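Local coordinates for protein importin-95 (Chaetomium thermophilum, PDB 4XRI) that probably acts as an importin-beta nuclear transport receptor, carrying protein cargo into the nucleus and binding a small GTPase, at residues 611-616 / 649-654; 625-630 / 664-669; 657-662 / 695-700; 670-675 / 712-717. The protein carries 2 engineered substitutions. All blocks are in the same frame, centred on the assembly; numbering follows the deposited sequence.

In the fold
The four contacts follow one run of the HEAT-repeat superhelix, each joining a helix to the next but one. Contact 1 (helices 605-616 and 648-660) and contact 3 (648-660 and 690-701) form one layer; contact 2 (625-640 and 665-682) and contact 4 (665-682 and 711-725) form the other. Within each layer the contacts come in series and share a helix. Between layers, segments alternate for contacts 1 and 2, 2 and 3, and 3 and 4, whereas contact 1 closes before contact 4 opens. Centres of contacts 1 and 2 lie about 13 Å apart, those of 3 and 4 about 10 Å. The layers pack together as an all-helical solenoid, as in importin-beta-type receptors, which are highly flexible.

Contact 1: 611-616 / 649-654; sequences VLLQIL and EAFAPF
Helices 611-616 and 649-654 run in roughly the same direction, inclined by 31°, and their axes come no closer than 11.0 Å, a wide spacing that long side chains have to bridge. Leu613 does most of this. Its CG stands anti to the carbonyl carbon, and both methyls at its tip are used. CD1 meets the methyl of Ala650 (Leu613 CD1 to Ala650 CB, 3.7 Å). CD2 reaches the rim of the Phe651 ring near the ring plane, 3.7 Å from Phe651 CD1, with the leucine and the aromatic side chain crossing almost at a right angle. The same Leu613 CD2 also lies 4.0 Å from Phe654 CD2, one turn further on, so this one methyl touches both phenylalanines.

The first torsions set those rings apart: Phe651 has CG anti to the backbone N, while Phe654 has it anti to the carbonyl carbon. One turn after Leu613, Leu616 approaches the Phe654 ring obliquely, with Leu616 CB 3.9 Å from Phe654 CD1. The carbonyl oxygen of Ala650 lies in the plane of that ring at its edge, in the kinked part of the helix, where Pro653 has no N-H to give to the preceding turn. No hydrogen bond crosses the contact, which is wholly apolar.

Helix 625-640 covers both segments, with Ile633 touching Leu612 and Phe651, and Val629 touching Leu616. Helix 546-567 packs on Ile615 through Leu560 and Leu564.

Contact 2: 625-630 / 664-669; sequences VPEGVF and EPSLCS
Glu664 takes the N-cap position of the second helix, and Pro665 opens the first turn of a segment that runs nearly parallel to 625-630, 12° off, with axes 9.6 Å apart. Ser666 supplies the polar part of the contact. Its OG, anti to the backbone N, donates a hydrogen bond of 2.7 Å to Glu627 OE2, meeting that oxygen from above the carboxylate plane, 28° out of it. Glu627 gets there with an extended chain. A water closes a second bridge beside the first: it donates to Glu627 OE1 at 3.2 Å and to the backbone oxygen of Ser666 at 2.6 Å. Each carboxylate oxygen thus accepts a hydrogen bond, which would favour the charged form of the glutamate and should restrict its rotation.

Leu667, next in sequence, carries the apolar half. Its CG is also anti to the backbone N. Both methyls lie near Pro626, CD2 the closer at 3.8 Å from Pro626 CB, while CD1 alone lies over the centre of one face of the Phe630 ring, a CH-pi contact with 4.2 Å from Leu667 CD1 to the ring centroid and only 8° off the normal. The contact therefore has a hydrated, polar edge and a greasy one side by side.

Cys668 points away from the first segment, and both it and Ser669 touch Phe710 in a loop. Helix 605-616 packs on 625-630, Ile615 touching Val625 and Leu616 touching Phe630, while further along helix 665-682 Met670 and Leu674 also touch Phe630.

Contact 3: 657-662 / 695-700; sequences NALGNQ and NYLLGN
Helix 648-660 and the loop residues just after it meet helix 690-701 along one layer of the HEAT-repeat stack, and the contact divides into an apolar flank and a water-centred polar one. On the apolar flank Tyr696, with CG anti to the carbonyl carbon, lays its ring obliquely along the first helix. Gly660 has no side chain to hold it off, so Tyr696 CD1 comes within 3.6 Å of Gly660 CA. Leu659 CB packs 4.0 Å from Tyr696 CB, and helix 665-682 covers Leu659 with Ile672 and Val675.

On the polar flank the side chains of Gln662 and Asn700 cross obliquely, their amide planes nearly parallel (14°), yet they do not bond directly: Gln662 NE2 and Asn700 ND2, 3.2 Å apart, are both donors, and Gln662 OE1 lies near ND2 at a poor angle. A water joins the segments instead. It accepts from Asn700 ND2 at 2.7 Å and donates to Leu659 O at 2.9 Å, with a further, weak bond to Gln662 OE1. Asn700 OD1 is hydrogen-bonded to Asn708 ND2. The buried asparagine is thus bonded through both OD1 and ND2, consistent with a single flip state.

Contact 4: 670-675 / 712-717; sequences MAIGLV and PAILQC
Residues 670-675 and 712-717 lie almost parallel, 14° off, with their axes 9.3 Å apart, and the closest fit is at the C-terminal end of the pair. There Cys717 turns SG anti to its backbone N, straight at Val675, whose CG1 is likewise anti to its own N; Val675 CG1 and Cys717 SG come to 3.4 Å. One turn earlier Ile672 uses both its branches. The longer arm, with CG1 anti to the carbonyl carbon, brings Ile672 CD1 to 3.7 Å from Ile714 CG1, the two isoleucines crossing obliquely. The shorter branch, Ile672 CG2, rests 3.6 Å from the backbone oxygen of Ala713 and, more distantly, 4.2 Å from Cys717 CB.

The contact thins toward its partly exposed flank. Ala713 lies at this margin, and the side chain of Gln716 comes no nearer the first segment than 6.6 Å. Neither hydrogen bond nor salt bridge crosses the contact.

On the buried side the pair backs onto the other layer of helices: Leu697 of helix 690-701 touches Ile714 and Cys717, Phe693 of the same helix touches Val675, and Ala658 of helix 648-660 meets Ala671. Helix 754-780 closes on Leu715 through Leu763 and Ile767.

Contact 1: 611-616 / 649-654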
loop_
_atom_site.group_PDB
_atom_site.type_symbol
_atom_site.label_atom_id
_atom_site.label_comp_id
_atom_site.label_asym_id
_atom_site.label_seq_id
_atom_site.Cartn_x
_atom_site.Cartn_y
_atom_site.Cartn_z
ATOM N N VAL A 611 -19.990 -5.007 -28.580
ATOM C CA VAL A 611 -18.533 -4.956 -28.648
ATOM C C VAL A 611 -17.905 -5.441 -27.343
ATOM O O VAL A 611 -16.859 -6.087 -27.356
ATOM C CB VAL A 611 -18.018 -3.528 -28.983
ATOM C CG1 VAL A 611 -18.373 -2.534 -27.890
ATOM C CG2 VAL A 611 -16.516 -3.542 -29.219
ATOM N N LEU A 612 -18.560 -5.159 -26.220
ATOM C CA LEU A 612 -18.019 -5.536 -24.918
ATOM C C LEU A 612 -18.033 -7.046 -24.726
ATOM O O LEU A 612 -17.095 -7.614 -24.168
ATOM C CB LEU A 612 -18.794 -4.858 -23.785
ATOM C CG LEU A 612 -18.516 -3.369 -23.566
ATOM C CD1 LEU A 612 -19.213 -2.877 -22.305
ATOM C CD2 LEU A 612 -17.015 -3.100 -23.499
ATOM N N LEU A 613 -19.097 -7.696 -25.185
ATOM C CA LEU A 613 -19.193 -9.146 -25.078
ATOM C C LEU A 613 -18.246 -9.829 -26.060
ATOM O O LEU A 613 -17.681 -10.881 -25.762
ATOM C CB LEU A 613 -20.630 -9.617 -25.314
ATOM C CG LEU A 613 -21.620 -9.280 -24.197
ATOM C CD1 LEU A 613 -22.961 -9.963 -24.436
ATOM C CD2 LEU A 613 -21.053 -9.665 -22.843
ATOM N N GLN A 614 -18.079 -9.224 -27.233
ATOM C CA GLN A 614 -17.142 -9.731 -28.230
ATOM C C GLN A 614 -15.708 -9.671 -27.718
ATOM O O GLN A 614 -14.894 -10.544 -28.020
ATOM C CB GLN A 614 -17.267 -8.943 -29.537
ATOM C CG GLN A 614 -18.406 -9.405 -30.428
ATOM C CD GLN A 614 -18.555 -8.562 -31.677
ATOM O OE1 GLN A 614 -18.270 -7.366 -31.672
ATOM N NE2 GLN A 614 -18.997 -9.186 -32.761
ATOM N N ILE A 615 -15.405 -8.635 -26.944
ATOM C CA ILE A 615 -14.082 -8.488 -26.352
ATOM C C ILE A 615 -13.868 -9.546 -25.271
ATOM O O ILE A 615 -12.786 -10.124 -25.167
ATOM C CB ILE A 615 -13.885 -7.077 -25.764
ATOM C CG1 ILE A 615 -13.777 -6.051 -26.893
ATOM C CG2 ILE A 615 -12.639 -7.017 -24.899
ATOM C CD1 ILE A 615 -13.683 -4.624 -26.413
ATOM N N LEU A 616 -14.913 -9.810 -24.490
ATOM C CA LEU A 616 -14.860 -10.838 -23.451
ATOM C C LEU A 616 -14.550 -12.220 -24.020
ATOM O O LEU A 616 -13.776 -12.979 -23.438
ATOM C CB LEU A 616 -16.183 -10.894 -22.678
ATOM C CG LEU A 616 -16.425 -9.853 -21.583
ATOM C CD1 LEU A 616 -17.707 -10.175 -20.827
ATOM C CD2 LEU A 616 -15.239 -9.786 -20.631
ATOM N N GLU A 649 -29.728 -12.374 -21.399
ATOM C CA GLU A 649 -29.620 -13.681 -22.041
ATOM C C GLU A 649 -28.203 -13.908 -22.563
ATOM O O GLU A 649 -27.630 -14.986 -22.398
ATOM C CB GLU A 649 -30.629 -13.823 -23.182
ATOM C CG GLU A 649 -30.639 -15.209 -23.812
ATOM C CD GLU A 649 -31.734 -15.385 -24.846
ATOM O OE1 GLU A 649 -32.557 -14.460 -25.007
ATOM O OE2 GLU A 649 -31.768 -16.449 -25.499
ATOM N N ALA A 650 -27.636 -12.879 -23.180
ATOM C CA ALA A 650 -26.295 -12.969 -23.741
ATOM C C ALA A 650 -25.220 -12.809 -22.672
ATOM O O ALA A 650 -24.181 -13.468 -22.724
ATOM C CB ALA A 650 -26.109 -11.927 -24.830
ATOM N N PHE A 651 -25.470 -11.939 -21.699
ATOM C CA PHE A 651 -24.440 -11.583 -20.727
ATOM C C PHE A 651 -24.323 -12.542 -19.542
ATOM O O PHE A 651 -23.219 -12.783 -19.058
ATOM C CB PHE A 651 -24.678 -10.166 -20.201
ATOM C CG PHE A 651 -23.721 -9.757 -19.117
ATOM C CD1 PHE A 651 -22.355 -9.800 -19.330
ATOM C CD2 PHE A 651 -24.188 -9.319 -17.889
ATOM C CE1 PHE A 651 -21.472 -9.435 -18.334
ATOM C CE2 PHE A 651 -23.307 -8.942 -16.891
ATOM C CZ PHE A 651 -21.948 -8.997 -17.116
ATOM N N ALA A 652 -25.448 -13.085 -19.082
ATOM C CA ALA A 652 -25.462 -13.923 -17.877
ATOM C C ALA A 652 -24.450 -15.083 -17.897
ATOM O O ALA A 652 -23.788 -15.322 -16.888
ATOM C CB ALA A 652 -26.872 -14.469 -17.618
ATOM N N PRO A 653 -24.325 -15.811 -19.028
ATOM C CA PRO A 653 -23.312 -16.877 -19.024
ATOM C C PRO A 653 -21.881 -16.378 -18.796
ATOM O O PRO A 653 -21.093 -17.072 -18.151
ATOM C CB PRO A 653 -23.456 -17.495 -20.419
ATOM C CG PRO A 653 -24.872 -17.253 -20.777
ATOM C CD PRO A 653 -25.177 -15.892 -20.229
ATOM N N PHE A 654 -21.548 -15.201 -19.315
ATOM C CA PHE A 654 -20.237 -14.612 -19.057
ATOM C C PHE A 654 -20.095 -14.278 -17.578
ATOM O O PHE A 654 -19.043 -14.494 -16.978
ATOM C CB PHE A 654 -20.024 -13.354 -19.900
ATOM C CG PHE A 654 -19.811 -13.628 -21.361
ATOM C CD1 PHE A 654 -18.540 -13.867 -21.856
ATOM C CD2 PHE A 654 -20.878 -13.633 -22.241
ATOM C CE1 PHE A 654 -18.339 -14.112 -23.201
ATOM C CE2 PHE A 654 -20.684 -13.876 -23.587
ATOM C CZ PHE A 654 -19.413 -14.119 -24.068
#

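Contact 2: 625-630 / 664-669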
loop_
_atom_site.group_PDB
_atom_site.type_symbol
_atom_site.label_atom_id
_atom_site.label_comp_id
_atom_site.label_asym_id
_atom_site.label_seq_id
_atom_site.Cartn_x
_atom_site.Cartn_y
_atom_site.Cartn_z
ATOM N N VAL A 625 -8.289 -6.595 -18.955
ATOM C CA VAL A 625 -9.395 -6.273 -19.853
ATOM C C VAL A 625 -10.782 -6.747 -19.388
ATOM O O VAL A 625 -11.732 -5.969 -19.445
ATOM C CB VAL A 625 -9.136 -6.843 -21.268
ATOM C CG1 VAL A 625 -10.334 -6.609 -22.166
ATOM C CG2 VAL A 625 -7.889 -6.210 -21.870
ATOM N N PRO A 626 -10.915 -8.016 -18.944
ATOM C CA PRO A 626 -12.267 -8.425 -18.540
ATOM C C PRO A 626 -12.825 -7.583 -17.398
ATOM O O PRO A 626 -14.028 -7.330 -17.344
ATOM C CB PRO A 626 -12.078 -9.884 -18.095
ATOM C CG PRO A 626 -10.854 -10.344 -18.779
ATOM C CD PRO A 626 -9.961 -9.136 -18.841
ATOM N N GLU A 627 -11.948 -7.146 -16.502
ATOM C CA GLU A 627 -12.357 -6.337 -15.363
ATOM C C GLU A 627 -12.846 -4.964 -15.812
ATOM O O GLU A 627 -13.818 -4.437 -15.274
ATOM C CB GLU A 627 -11.199 -6.195 -14.373
ATOM C CG GLU A 627 -11.564 -5.502 -13.077
ATOM C CD GLU A 627 -10.559 -5.781 -11.976
ATOM O OE1 GLU A 627 -10.588 -5.077 -10.945
ATOM O OE2 GLU A 627 -9.744 -6.712 -12.143
ATOM N N GLY A 628 -12.170 -4.396 -16.807
ATOM C CA GLY A 628 -12.563 -3.118 -17.369
ATOM C C GLY A 628 -13.885 -3.219 -18.103
ATOM O O GLY A 628 -14.723 -2.322 -18.024
ATOM N N VAL A 629 -14.070 -4.321 -18.824
ATOM C CA VAL A 629 -15.322 -4.587 -19.522
ATOM C C VAL A 629 -16.481 -4.705 -18.536
ATOM O O VAL A 629 -17.549 -4.124 -18.745
ATOM C CB VAL A 629 -15.234 -5.880 -20.364
ATOM C CG1 VAL A 629 -16.608 -6.277 -20.879
ATOM C CG2 VAL A 629 -14.251 -5.699 -21.516
ATOM N N PHE A 630 -16.259 -5.456 -17.462
ATOM C CA PHE A 630 -17.276 -5.650 -16.433
ATOM C C PHE A 630 -17.667 -4.332 -15.768
ATOM O O PHE A 630 -18.840 -4.096 -15.470
ATOM C CB PHE A 630 -16.782 -6.645 -15.381
ATOM C CG PHE A 630 -17.151 -8.072 -15.680
ATOM C CD1 PHE A 630 -16.814 -8.651 -16.893
ATOM C CD2 PHE A 630 -17.837 -8.833 -14.749
ATOM C CE1 PHE A 630 -17.155 -9.961 -17.172
ATOM C CE2 PHE A 630 -18.181 -10.143 -15.022
ATOM C CZ PHE A 630 -17.840 -10.709 -16.233
ATOM N N GLU A 664 -9.141 -16.575 -10.795
ATOM C CA GLU A 664 -8.953 -15.181 -11.172
ATOM C C GLU A 664 -9.668 -14.304 -10.151
ATOM O O GLU A 664 -10.755 -13.793 -10.423
ATOM C CB GLU A 664 -9.481 -14.916 -12.582
ATOM C CG GLU A 664 -8.796 -15.732 -13.664
ATOM C CD GLU A 664 -7.331 -15.376 -13.826
ATOM O OE1 GLU A 664 -6.976 -14.199 -13.604
ATOM O OE2 GLU A 664 -6.534 -16.274 -14.171
ATOM N N PRO A 665 -9.054 -14.133 -8.968
ATOM C CA PRO A 665 -9.678 -13.505 -7.796
ATOM C C PRO A 665 -10.284 -12.138 -8.084
ATOM O O PRO A 665 -11.426 -11.881 -7.702
ATOM C CB PRO A 665 -8.513 -13.384 -6.802
ATOM C CG PRO A 665 -7.544 -14.427 -7.226
ATOM C CD PRO A 665 -7.641 -14.471 -8.718
ATOM N N SER A 666 -9.528 -11.281 -8.762
ATOM C CA SER A 666 -9.969 -9.921 -9.035
ATOM C C SER A 666 -11.240 -9.888 -9.881
ATOM O O SER A 666 -12.158 -9.119 -9.598
ATOM C CB SER A 666 -8.857 -9.136 -9.730
ATOM O OG SER A 666 -9.113 -7.742 -9.691
ATOM N N LEU A 667 -11.291 -10.722 -10.915
ATOM C CA LEU A 667 -12.465 -10.775 -11.779
ATOM C C LEU A 667 -13.646 -11.417 -11.058
ATOM O O LEU A 667 -14.793 -11.013 -11.246
ATOM C CB LEU A 667 -12.164 -11.542 -13.067
ATOM C CG LEU A 667 -13.320 -11.540 -14.070
ATOM C CD1 LEU A 667 -13.709 -10.111 -14.419
ATOM C CD2 LEU A 667 -12.963 -12.322 -15.321
ATOM N N CYS A 668 -13.356 -12.418 -10.233
ATOM C CA CYS A 668 -14.387 -13.086 -9.454
ATOM C C CYS A 668 -15.075 -12.080 -8.544
ATOM O O CYS A 668 -16.304 -12.022 -8.487
ATOM C CB CYS A 668 -13.793 -14.229 -8.630
ATOM S SG CYS A 668 -15.026 -15.248 -7.759
ATOM N N SER A 669 -14.271 -11.281 -7.850
ATOM C CA SER A 669 -14.792 -10.222 -6.989
ATOM C C SER A 669 -15.620 -9.216 -7.783
ATOM O O SER A 669 -16.661 -8.757 -7.319
ATOM C CB SER A 669 -13.652 -9.506 -6.259
ATOM O OG SER A 669 -13.168 -10.295 -5.186
HETATM O O HOH W 1 -11.921 -6.770 -8.568
#

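Contact 3: 657-662 / 695-700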
loop_
_atom_site.group_PDB
_atom_site.type_symbol
_atom_site.label_atom_id
_atom_site.label_comp_id
_atom_site.label_asym_id
_atom_site.label_seq_id
_atom_site.Cartn_x
_atom_site.Cartn_y
_atom_site.Cartn_z
ATOM N N ASN A 657 -19.637 -17.467 -15.488
ATOM C CA ASN A 657 -18.301 -18.028 -15.635
ATOM C C ASN A 657 -17.271 -17.273 -14.807
ATOM O O ASN A 657 -16.364 -17.872 -14.231
ATOM C CB ASN A 657 -17.888 -18.031 -17.105
ATOM C CG ASN A 657 -16.815 -19.053 -17.401
ATOM O OD1 ASN A 657 -15.651 -18.707 -17.606
ATOM N ND2 ASN A 657 -17.199 -20.326 -17.412
ATOM N N ALA A 658 -17.421 -15.954 -14.751
ATOM C CA ALA A 658 -16.556 -15.123 -13.923
ATOM C C ALA A 658 -16.788 -15.427 -12.448
ATOM O O ALA A 658 -15.844 -15.480 -11.657
ATOM C CB ALA A 658 -16.796 -13.649 -14.213
ATOM N N LEU A 659 -18.051 -15.639 -12.091
ATOM C CA LEU A 659 -18.425 -15.970 -10.719
ATOM C C LEU A 659 -17.807 -17.282 -10.250
ATOM O O LEU A 659 -17.364 -17.396 -9.109
ATOM C CB LEU A 659 -19.949 -16.049 -10.582
ATOM C CG LEU A 659 -20.722 -14.741 -10.395
ATOM C CD1 LEU A 659 -22.215 -15.004 -10.488
ATOM C CD2 LEU A 659 -20.369 -14.094 -9.061
ATOM N N GLY A 660 -17.789 -18.273 -11.134
ATOM C CA GLY A 660 -17.348 -19.606 -10.769
ATOM C C GLY A 660 -15.844 -19.809 -10.798
ATOM O O GLY A 660 -15.347 -20.854 -10.376
ATOM N N ASN A 661 -15.117 -18.813 -11.289
ATOM C CA ASN A 661 -13.670 -18.933 -11.442
ATOM C C ASN A 661 -12.903 -18.126 -10.399
ATOM O O ASN A 661 -12.579 -16.959 -10.618
ATOM C CB ASN A 661 -13.252 -18.498 -12.846
ATOM C CG ASN A 661 -11.784 -18.754 -13.123
ATOM O OD1 ASN A 661 -11.145 -19.571 -12.457
ATOM N ND2 ASN A 661 -11.240 -18.056 -14.113
ATOM N N GLN A 662 -12.607 -18.758 -9.269
ATOM C CA GLN A 662 -11.903 -18.096 -8.179
ATOM C C GLN A 662 -10.406 -17.994 -8.449
ATOM O O GLN A 662 -9.693 -17.268 -7.757
ATOM C CB GLN A 662 -12.143 -18.839 -6.865
ATOM C CG GLN A 662 -13.284 -19.836 -6.927
ATOM C CD GLN A 662 -14.023 -19.962 -5.612
ATOM O OE1 GLN A 662 -15.079 -20.594 -5.539
ATOM N NE2 GLN A 662 -13.475 -19.358 -4.563
ATOM N N ASN A 695 -26.543 -20.292 -6.585
ATOM C CA ASN A 695 -25.768 -21.516 -6.746
ATOM C C ASN A 695 -24.269 -21.244 -6.850
ATOM O O ASN A 695 -23.461 -21.939 -6.229
ATOM C CB ASN A 695 -26.243 -22.289 -7.976
ATOM C CG ASN A 695 -27.578 -22.972 -7.755
ATOM O OD1 ASN A 695 -28.028 -23.130 -6.620
ATOM N ND2 ASN A 695 -28.217 -23.385 -8.841
ATOM N N TYR A 696 -23.904 -20.224 -7.620
ATOM C CA TYR A 696 -22.499 -19.852 -7.760
ATOM C C TYR A 696 -21.951 -19.225 -6.482
ATOM O O TYR A 696 -20.830 -19.522 -6.066
ATOM C CB TYR A 696 -22.306 -18.891 -8.935
ATOM C CG TYR A 696 -22.160 -19.585 -10.269
ATOM C CD1 TYR A 696 -20.949 -20.149 -10.650
ATOM C CD2 TYR A 696 -23.231 -19.678 -11.148
ATOM C CE1 TYR A 696 -20.808 -20.784 -11.868
ATOM C CE2 TYR A 696 -23.099 -20.315 -12.367
ATOM C CZ TYR A 696 -21.886 -20.863 -12.722
ATOM O OH TYR A 696 -21.749 -21.497 -13.935
ATOM N N LEU A 697 -22.745 -18.356 -5.864
ATOM C CA LEU A 697 -22.341 -17.697 -4.627
ATOM C C LEU A 697 -22.147 -18.711 -3.504
ATOM O O LEU A 697 -21.129 -18.693 -2.809
ATOM C CB LEU A 697 -23.372 -16.645 -4.214
ATOM C CG LEU A 697 -23.542 -15.445 -5.151
ATOM C CD1 LEU A 697 -24.675 -14.556 -4.673
ATOM C CD2 LEU A 697 -22.247 -14.649 -5.265
ATOM N N LEU A 698 -23.126 -19.595 -3.332
ATOM C CA LEU A 698 -23.043 -20.641 -2.319
ATOM C C LEU A 698 -21.903 -21.600 -2.633
ATOM O O LEU A 698 -21.247 -22.116 -1.731
ATOM C CB LEU A 698 -24.362 -21.409 -2.221
ATOM C CG LEU A 698 -25.556 -20.630 -1.668
ATOM C CD1 LEU A 698 -26.841 -21.423 -1.839
ATOM C CD2 LEU A 698 -25.327 -20.271 -0.208
ATOM N N GLY A 699 -21.678 -21.838 -3.920
ATOM C CA GLY A 699 -20.586 -22.687 -4.355
ATOM C C GLY A 699 -19.237 -22.105 -3.979
ATOM O O GLY A 699 -18.320 -22.833 -3.604
ATOM N N ASN A 700 -19.123 -20.785 -4.078
ATOM C CA ASN A 700 -17.903 -20.082 -3.699
ATOM C C ASN A 700 -17.621 -20.224 -2.210
ATOM O O ASN A 700 -16.467 -20.293 -1.788
ATOM C CB ASN A 700 -18.004 -18.599 -4.066
ATOM C CG ASN A 700 -16.691 -17.860 -3.884
ATOM O OD1 ASN A 700 -16.239 -17.630 -2.760
ATOM N ND2 ASN A 700 -16.076 -17.476 -4.993
HETATM O O HOH W 2 -16.626 -19.191 -6.977
#

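Contact 4: 670-675 / 712-717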
loop_
_atom_site.group_PDB
_atom_site.type_symbol
_atom_site.label_atom_id
_atom_site.label_comp_id
_atom_site.label_asym_id
_atom_site.label_seq_id
_atom_site.Cartn_x
_atom_site.Cartn_y
_atom_site.Cartn_z
ATOM N N MET A 670 -15.149 -8.879 -8.979
ATOM C CA MET A 670 -15.876 -7.977 -9.867
ATOM C C MET A 670 -17.214 -8.577 -10.287
ATOM O O MET A 670 -18.214 -7.869 -10.409
ATOM C CB MET A 670 -15.035 -7.653 -11.103
ATOM C CG MET A 670 -15.683 -6.663 -12.049
ATOM S SD MET A 670 -15.859 -5.019 -11.331
ATOM C CE MET A 670 -14.169 -4.431 -11.410
ATOM N N ALA A 671 -17.218 -9.886 -10.516
ATOM C CA ALA A 671 -18.428 -10.596 -10.906
ATOM C C ALA A 671 -19.477 -10.548 -9.802
ATOM O O ALA A 671 -20.663 -10.359 -10.070
ATOM C CB ALA A 671 -18.101 -12.044 -11.266
ATOM N N ILE A 672 -19.034 -10.736 -8.563
ATOM C CA ILE A 672 -19.923 -10.668 -7.410
ATOM C C ILE A 672 -20.518 -9.271 -7.284
ATOM O O ILE A 672 -21.702 -9.113 -6.998
ATOM C CB ILE A 672 -19.186 -11.035 -6.113
ATOM C CG1 ILE A 672 -18.637 -12.459 -6.208
ATOM C CG2 ILE A 672 -20.114 -10.895 -4.917
ATOM C CD1 ILE A 672 -17.659 -12.806 -5.101
ATOM N N GLY A 673 -19.684 -8.263 -7.515
ATOM C CA GLY A 673 -20.125 -6.882 -7.512
ATOM C C GLY A 673 -21.124 -6.637 -8.629
ATOM O O GLY A 673 -22.069 -5.862 -8.475
ATOM N N LEU A 674 -20.917 -7.304 -9.760
ATOM C CA LEU A 674 -21.825 -7.180 -10.897
ATOM C C LEU A 674 -23.201 -7.758 -10.580
ATOM O O LEU A 674 -24.217 -7.242 -11.042
ATOM C CB LEU A 674 -21.240 -7.869 -12.134
ATOM C CG LEU A 674 -20.787 -6.956 -13.276
ATOM C CD1 LEU A 674 -21.951 -6.109 -13.775
ATOM C CD2 LEU A 674 -19.627 -6.074 -12.833
ATOM N N VAL A 675 -23.231 -8.835 -9.799
ATOM C CA VAL A 675 -24.499 -9.440 -9.399
ATOM C C VAL A 675 -25.284 -8.468 -8.531
ATOM O O VAL A 675 -26.498 -8.324 -8.679
ATOM C CB VAL A 675 -24.297 -10.762 -8.633
ATOM C CG1 VAL A 675 -25.646 -11.347 -8.223
ATOM C CG2 VAL A 675 -23.529 -11.756 -9.490
ATOM N N PRO A 712 -17.288 -11.564 2.347
ATOM C CA PRO A 712 -17.974 -10.307 2.687
ATOM C C PRO A 712 -18.846 -9.754 1.559
ATOM O O PRO A 712 -19.978 -9.342 1.812
ATOM C CB PRO A 712 -16.814 -9.348 2.991
ATOM C CG PRO A 712 -15.725 -10.230 3.475
ATOM C CD PRO A 712 -15.847 -11.484 2.656
ATOM N N ALA A 713 -18.329 -9.755 0.335
ATOM C CA ALA A 713 -19.081 -9.251 -0.810
ATOM C C ALA A 713 -20.221 -10.199 -1.181
ATOM O O ALA A 713 -21.269 -9.768 -1.663
ATOM C CB ALA A 713 -18.162 -9.041 -1.995
ATOM N N ILE A 714 -20.010 -11.491 -0.952
ATOM C CA ILE A 714 -21.024 -12.502 -1.247
ATOM C C ILE A 714 -22.238 -12.347 -0.328
ATOM O O ILE A 714 -23.386 -12.502 -0.756
ATOM C CB ILE A 714 -20.445 -13.926 -1.112
ATOM C CG1 ILE A 714 -19.519 -14.232 -2.290
ATOM C CG2 ILE A 714 -21.550 -14.967 -1.041
ATOM C CD1 ILE A 714 -18.805 -15.560 -2.172
ATOM N N LEU A 715 -21.976 -12.020 0.934
ATOM C CA LEU A 715 -23.049 -11.812 1.901
ATOM C C LEU A 715 -23.829 -10.547 1.580
ATOM O O LEU A 715 -25.056 -10.531 1.648
ATOM C CB LEU A 715 -22.491 -11.742 3.321
ATOM C CG LEU A 715 -21.699 -12.974 3.766
ATOM C CD1 LEU A 715 -21.328 -12.863 5.230
ATOM C CD2 LEU A 715 -22.480 -14.256 3.491
ATOM N N GLN A 716 -23.104 -9.487 1.227
ATOM C CA GLN A 716 -23.728 -8.249 0.769
ATOM C C GLN A 716 -24.613 -8.547 -0.431
ATOM O O GLN A 716 -25.712 -8.007 -0.568
ATOM C CB GLN A 716 -22.671 -7.199 0.403
ATOM C CG GLN A 716 -23.247 -5.950 -0.238
ATOM C CD GLN A 716 -22.173 -5.022 -0.791
ATOM O OE1 GLN A 716 -21.064 -4.935 -0.259
ATOM N NE2 GLN A 716 -22.504 -4.326 -1.871
ATOM N N CYS A 717 -24.122 -9.432 -1.290
ATOM C CA CYS A 717 -24.847 -9.853 -2.476
ATOM C C CYS A 717 -26.147 -10.575 -2.120
ATOM O O CYS A 717 -27.179 -10.364 -2.765
ATOM C CB CYS A 717 -23.956 -10.753 -3.327
ATOM S SG CYS A 717 -24.469 -10.901 -5.025
#